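Local coordinates for Udp-n-acetylglucosamine pyrophosphorylase (Trypanosoma brucei, PDB 4BQH), which probably catalyses the formation of UDP-N-acetylglucosamine and diphosphate from UTP and N-acetylglucosamine 1-phosphate, as a nucleotidyltransferase of the UDPGP type 1 family, at residues V304-C309 with G319-A324; A340-D345 with E349-C354. All coordinates share one frame; numbering follows the deposited sequence.

Interaction 1 of 2, residues V304-C309 with G319-A324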
loop_
_atom_site.group_PDB
_atom_site.type_symbol
_atom_site.label_atom_id
_atom_site.label_comp_id
_atom_site.label_asym_id
_atom_site.label_seq_id
_atom_site.Cartn_x
_atom_site.Cartn_y
_atom_site.Cartn_z
ATOM N N VAL A 304 8.935 -10.621 -6.519
ATOM C CA VAL A 304 8.375 -9.951 -5.322
ATOM C C VAL A 304 9.521 -9.413 -4.477
ATOM O O VAL A 304 10.446 -10.172 -4.155
ATOM C CB VAL A 304 7.544 -10.918 -4.448
ATOM C CG1 VAL A 304 7.166 -10.237 -3.112
ATOM C CG2 VAL A 304 6.290 -11.358 -5.193
ATOM N N VAL A 305 9.456 -8.129 -4.104
ATOM C CA VAL A 305 10.322 -7.592 -3.057
ATOM C C VAL A 305 9.415 -7.028 -1.980
ATOM O O VAL A 305 8.453 -6.316 -2.298
ATOM C CB VAL A 305 11.250 -6.462 -3.563
ATOM C CG1 VAL A 305 12.224 -6.077 -2.469
ATOM C CG2 VAL A 305 12.041 -6.923 -4.789
ATOM N N VAL A 306 9.688 -7.389 -0.719
ATOM C CA VAL A 306 8.946 -6.809 0.399
ATOM C C VAL A 306 9.845 -5.884 1.201
ATOM O O VAL A 306 11.068 -6.153 1.401
ATOM C CB VAL A 306 8.327 -7.877 1.335
ATOM C CG1 VAL A 306 7.372 -8.773 0.530
ATOM C CG2 VAL A 306 9.416 -8.717 1.999
ATOM N N LYS A 307 9.257 -4.780 1.654
ATOM C CA LYS A 307 9.959 -3.966 2.644
ATOM C C LYS A 307 9.570 -4.393 4.045
ATOM O O LYS A 307 8.401 -4.651 4.326
ATOM C CB LYS A 307 9.620 -2.483 2.490
ATOM C CG LYS A 307 10.473 -1.805 1.441
ATOM C CD LYS A 307 10.133 -0.314 1.447
ATOM C CE LYS A 307 11.007 0.420 0.449
ATOM N NZ LYS A 307 10.505 1.816 0.234
ATOM N N THR A 308 10.553 -4.429 4.927
ATOM C CA THR A 308 10.344 -4.880 6.310
ATOM C C THR A 308 11.140 -3.965 7.220
ATOM O O THR A 308 12.048 -3.276 6.754
ATOM C CB THR A 308 10.836 -6.322 6.505
ATOM O OG1 THR A 308 12.217 -6.419 6.117
ATOM C CG2 THR A 308 10.015 -7.270 5.617
ATOM N N CYS A 309 10.806 -3.964 8.506
ATOM C CA CYS A 309 11.532 -3.170 9.502
ATOM C C CYS A 309 11.881 -4.063 10.705
ATOM O O CYS A 309 11.130 -4.989 11.012
ATOM C CB CYS A 309 10.629 -2.019 9.994
ATOM S SG CYS A 309 10.296 -0.816 8.684
ATOM N N GLY A 319 3.162 -8.748 12.131
ATOM C CA GLY A 319 3.522 -10.017 11.517
ATOM C C GLY A 319 4.988 -9.977 11.116
ATOM O O GLY A 319 5.527 -8.905 10.888
ATOM N N VAL A 320 5.641 -11.143 11.076
ATOM C CA VAL A 320 7.047 -11.219 10.634
ATOM C C VAL A 320 7.190 -12.172 9.471
ATOM O O VAL A 320 6.419 -13.140 9.339
ATOM C CB VAL A 320 8.037 -11.629 11.747
ATOM C CG1 VAL A 320 8.054 -10.563 12.868
ATOM C CG2 VAL A 320 7.668 -13.007 12.307
ATOM N N PHE A 321 8.142 -11.853 8.582
ATOM C CA PHE A 321 8.389 -12.734 7.435
ATOM C C PHE A 321 9.158 -13.976 7.825
ATOM O O PHE A 321 10.117 -13.922 8.629
ATOM C CB PHE A 321 9.109 -12.002 6.312
ATOM C CG PHE A 321 8.176 -11.221 5.443
ATOM C CD1 PHE A 321 7.841 -9.930 5.781
ATOM C CD2 PHE A 321 7.580 -11.806 4.319
ATOM C CE1 PHE A 321 6.937 -9.207 5.010
ATOM C CE2 PHE A 321 6.695 -11.085 3.521
ATOM C CZ PHE A 321 6.363 -9.783 3.892
ATOM N N VAL A 322 8.716 -15.100 7.264
ATOM C CA VAL A 322 9.345 -16.403 7.517
ATOM C C VAL A 322 9.381 -17.192 6.210
ATOM O O VAL A 322 8.633 -16.900 5.275
ATOM C CB VAL A 322 8.556 -17.232 8.563
ATOM C CG1 VAL A 322 8.296 -16.425 9.838
ATOM C CG2 VAL A 322 7.229 -17.718 7.998
ATOM N N ARG A 323 10.242 -18.206 6.170
ATOM C CA ARG A 323 10.213 -19.182 5.083
ATOM C C ARG A 323 9.919 -20.551 5.688
ATOM O O ARG A 323 10.584 -20.978 6.640
ATOM C CB ARG A 323 11.545 -19.216 4.340
ATOM C CG ARG A 323 11.420 -19.920 2.992
ATOM C CD ARG A 323 12.747 -20.026 2.272
ATOM N NE ARG A 323 13.622 -20.998 2.914
ATOM C CZ ARG A 323 14.899 -21.177 2.587
ATOM N NH1 ARG A 323 15.445 -20.438 1.631
ATOM N NH2 ARG A 323 15.627 -22.080 3.230
ATOM N N ALA A 324 8.917 -21.226 5.150
ATOM C CA ALA A 324 8.520 -22.541 5.660
ATOM C C ALA A 324 8.490 -23.516 4.513
ATOM O O ALA A 324 7.766 -23.309 3.536
ATOM C CB ALA A 324 7.160 -22.457 6.316
#
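Phe321 reaches across from strand 320-324 and lays the outer part of its ring against the methyl groups of Val306, while Thr308 touches the same ring nearer its base. The valine meets it from the opposite direction: CG2 of Val306 stands over one face, 3.9 Å from the ring centroid and 15° off the normal, in a CH-pi contact displaced toward the rim. The second branch, CG1 of Val306, lies past the far end of the ring, on the same side of its plane and 3.7 Å from CZ of Phe321. Thr308 comes in obliquely and uses its methyl, with CG2 of Thr308 3.4 Å from CD1 of Phe321. With chi1 at 56°, the threonine splits its two branches: CG2 faces the phenyl ring and OG1 is left for a hydrogen bond with Gln427. No hydrogen bond joins the two segments, and the nearest CA atoms, those of Thr308 and Phe321, are 8.2 Å apart. This is therefore side-chain packing between strands of different sheets, made entirely of carbon atoms and fully buried. Strand 304-309 belongs to the mixed sheet of this GT-A-type domain, between strands 423-427 and 359-363, with helix 291-300 packed on Val305 and Lys307; strand 320-324 runs between 74-75 and 327-331 in a small antiparallel sheet, where Phe321 also touches Val330.

Interaction 2 of 2, residues A340-D345 with E349-C354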
loop_
_atom_site.group_PDB
_atom_site.type_symbol
_atom_site.label_atom_id
_atom_site.label_comp_id
_atom_site.label_asym_id
_atom_site.label_seq_id
_atom_site.Cartn_x
_atom_site.Cartn_y
_atom_site.Cartn_z
ATOM N N ALA A 340 9.732 -17.363 18.603
ATOM C CA ALA A 340 9.484 -16.057 17.981
ATOM C C ALA A 340 10.251 -14.905 18.598
ATOM O O ALA A 340 10.552 -13.913 17.917
ATOM C CB ALA A 340 7.996 -15.746 18.008
ATOM N N LYS A 341 10.541 -15.025 19.890
ATOM C CA LYS A 341 11.140 -13.947 20.669
ATOM C C LYS A 341 12.566 -14.289 21.090
ATOM O O LYS A 341 13.159 -13.636 21.959
ATOM C CB LYS A 341 10.283 -13.663 21.892
ATOM C CG LYS A 341 8.856 -13.324 21.523
ATOM C CD LYS A 341 8.006 -13.016 22.750
ATOM C CE LYS A 341 6.632 -12.547 22.293
ATOM N NZ LYS A 341 5.702 -12.340 23.434
ATOM N N GLU A 342 13.112 -15.326 20.470
ATOM C CA GLU A 342 14.507 -15.670 20.664
ATOM C C GLU A 342 15.459 -14.644 20.077
ATOM O O GLU A 342 15.183 -13.994 19.071
ATOM C CB GLU A 342 14.815 -17.064 20.121
ATOM C CG GLU A 342 14.475 -18.149 21.131
ATOM C CD GLU A 342 14.624 -19.547 20.572
ATOM O OE1 GLU A 342 15.272 -19.718 19.515
ATOM O OE2 GLU A 342 14.074 -20.473 21.201
ATOM N N ILE A 343 16.588 -14.533 20.749
ATOM C CA ILE A 343 17.631 -13.615 20.431
ATOM C C ILE A 343 18.748 -14.398 19.760
ATOM O O ILE A 343 19.069 -15.509 20.179
ATOM C CB ILE A 343 18.130 -12.984 21.749
ATOM C CG1 ILE A 343 17.041 -12.083 22.362
ATOM C CG2 ILE A 343 19.476 -12.295 21.580
ATOM C CD1 ILE A 343 16.523 -10.994 21.446
ATOM N N ASP A 344 19.319 -13.829 18.707
ATOM C CA ASP A 344 20.538 -14.353 18.122
ATOM C C ASP A 344 21.702 -14.065 19.077
ATOM O O ASP A 344 21.928 -12.914 19.473
ATOM C CB ASP A 344 20.776 -13.722 16.753
ATOM C CG ASP A 344 21.829 -14.450 15.954
ATOM O OD1 ASP A 344 23.030 -14.208 16.208
ATOM O OD2 ASP A 344 21.455 -15.251 15.068
ATOM N N ASP A 345 22.420 -15.127 19.453
ATOM C CA ASP A 345 23.474 -15.066 20.483
ATOM C C ASP A 345 24.536 -14.003 20.202
ATOM O O ASP A 345 24.949 -13.273 21.109
ATOM N N GLU A 349 20.190 -9.432 18.543
ATOM C CA GLU A 349 18.959 -9.045 17.842
ATOM C C GLU A 349 17.987 -10.225 17.772
ATOM O O GLU A 349 18.424 -11.379 17.742
ATOM C CB GLU A 349 19.289 -8.524 16.435
ATOM C CG GLU A 349 20.050 -7.198 16.447
ATOM C CD GLU A 349 20.279 -6.590 15.071
ATOM O OE1 GLU A 349 20.244 -7.318 14.049
ATOM O OE2 GLU A 349 20.512 -5.362 15.009
ATOM N N LEU A 350 16.677 -9.943 17.745
ATOM C CA LEU A 350 15.677 -10.998 17.578
ATOM C C LEU A 350 15.983 -11.816 16.332
ATOM O O LEU A 350 16.413 -11.274 15.322
ATOM C CB LEU A 350 14.264 -10.411 17.446
ATOM C CG LEU A 350 13.592 -9.727 18.640
ATOM C CD1 LEU A 350 12.414 -8.905 18.148
ATOM C CD2 LEU A 350 13.102 -10.732 19.685
ATOM N N LYS A 351 15.757 -13.128 16.417
ATOM C CA LYS A 351 15.942 -14.028 15.281
ATOM C C LYS A 351 14.901 -13.745 14.192
ATOM O O LYS A 351 15.222 -13.794 13.003
ATOM C CB LYS A 351 15.834 -15.494 15.739
ATOM C CG LYS A 351 17.035 -15.968 16.568
ATOM C CD LYS A 351 16.906 -17.443 16.958
ATOM C CE LYS A 351 18.096 -17.902 17.795
ATOM N NZ LYS A 351 17.801 -19.180 18.511
ATOM N N PHE A 352 13.673 -13.447 14.611
ATOM C CA PHE A 352 12.603 -13.096 13.661
ATOM C C PHE A 352 12.411 -11.600 13.727
ATOM O O PHE A 352 11.687 -11.096 14.575
ATOM C CB PHE A 352 11.310 -13.803 14.029
ATOM C CG PHE A 352 11.339 -15.291 13.789
ATOM C CD1 PHE A 352 10.940 -15.812 12.555
ATOM C CD2 PHE A 352 11.737 -16.169 14.798
ATOM C CE1 PHE A 352 10.944 -17.187 12.328
ATOM C CE2 PHE A 352 11.750 -17.548 14.570
ATOM C CZ PHE A 352 11.352 -18.053 13.339
ATOM N N ASN A 353 13.082 -10.889 12.826
ATOM C CA ASN A 353 13.219 -9.442 12.972
ATOM C C ASN A 353 12.883 -8.679 11.687
ATOM O O ASN A 353 13.299 -7.542 11.504
ATOM C CB ASN A 353 14.658 -9.117 13.425
ATOM C CG ASN A 353 14.766 -7.745 14.075
ATOM O OD1 ASN A 353 13.841 -7.293 14.758
ATOM N ND2 ASN A 353 15.917 -7.105 13.902
ATOM N N CYS A 354 12.123 -9.308 10.791
ATOM C CA CYS A 354 11.686 -8.599 9.563
ATOM C C CYS A 354 10.186 -8.407 9.638
ATOM O O CYS A 354 9.424 -9.253 9.171
ATOM C CB CYS A 354 12.079 -9.379 8.303
ATOM S SG CYS A 354 13.873 -9.501 8.087
HETATM O O HOH W 1 9.666 -11.836 16.326
HETATM O O HOH W 2 20.349 -18.000 20.400
#
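Glu342 and Lys351 make the charged part of this contact, a salt bridge of 2.8 Å between OE1 of Glu342 and NZ of Lys351. The ammonium group meets the carboxylate on its anti side, 33° out of plane. The lysine is extended beyond CG (chi2 -178°, chi3 -179°), which carries its chain past the backbone of 342-344 and brings CE of Lys351 to 3.5 Å from O of Ile343. Two nearly straight backbone hydrogen bonds flank the single beta bridge of Ile343 with Leu350: N of Lys351 donates to O of Glu342 at 2.9 Å, and N of Asp344 to O of Glu349 at 2.8 Å. Each of these carbonyls also receives a CA-H...O contact, from Leu350 and Ile343 respectively. Water adds two links, one donating to O of both Ala340 and Phe352, the other donating to O of Ile343 and weakly accepting from NZ of Lys351. Apolar contacts are fewer. CD1 of Ile343 lies 3.9 Å from CD2 of Leu350, and CA of Ala340 is 3.9 Å from CD2 of Phe352, whose ring packs on strand 320-324. Asp344 turns to Lys79 for its salt bridge. The chemistry is that of a surface hairpin-like loop: directional backbone bonds fix the pairing of its arms, while the ion pair and one water tie them at the Lys351 end and a second water joins Ala340 to Phe352 at the other.

Interaction 1 is core and interaction 2 surface, their centres 14 Å apart, and they follow one another along the chain. The segments of the first meet only through carbon-to-carbon packing; the second pairs two arms of the loop between strands 327-331 and 355-357 through backbone bonds, charge and water. Strand 320-324 is common ground: N of Phe321 and O of Cys354 lie 3.0 Å apart, a probable hydrogen bond, and CG1 of Val322 packs on CE1 of Phe352. Cys354 also packs against Thr308, so the inner end of 349-354 meets both strands of interaction 1, through a probable backbone bond and side-chain packing.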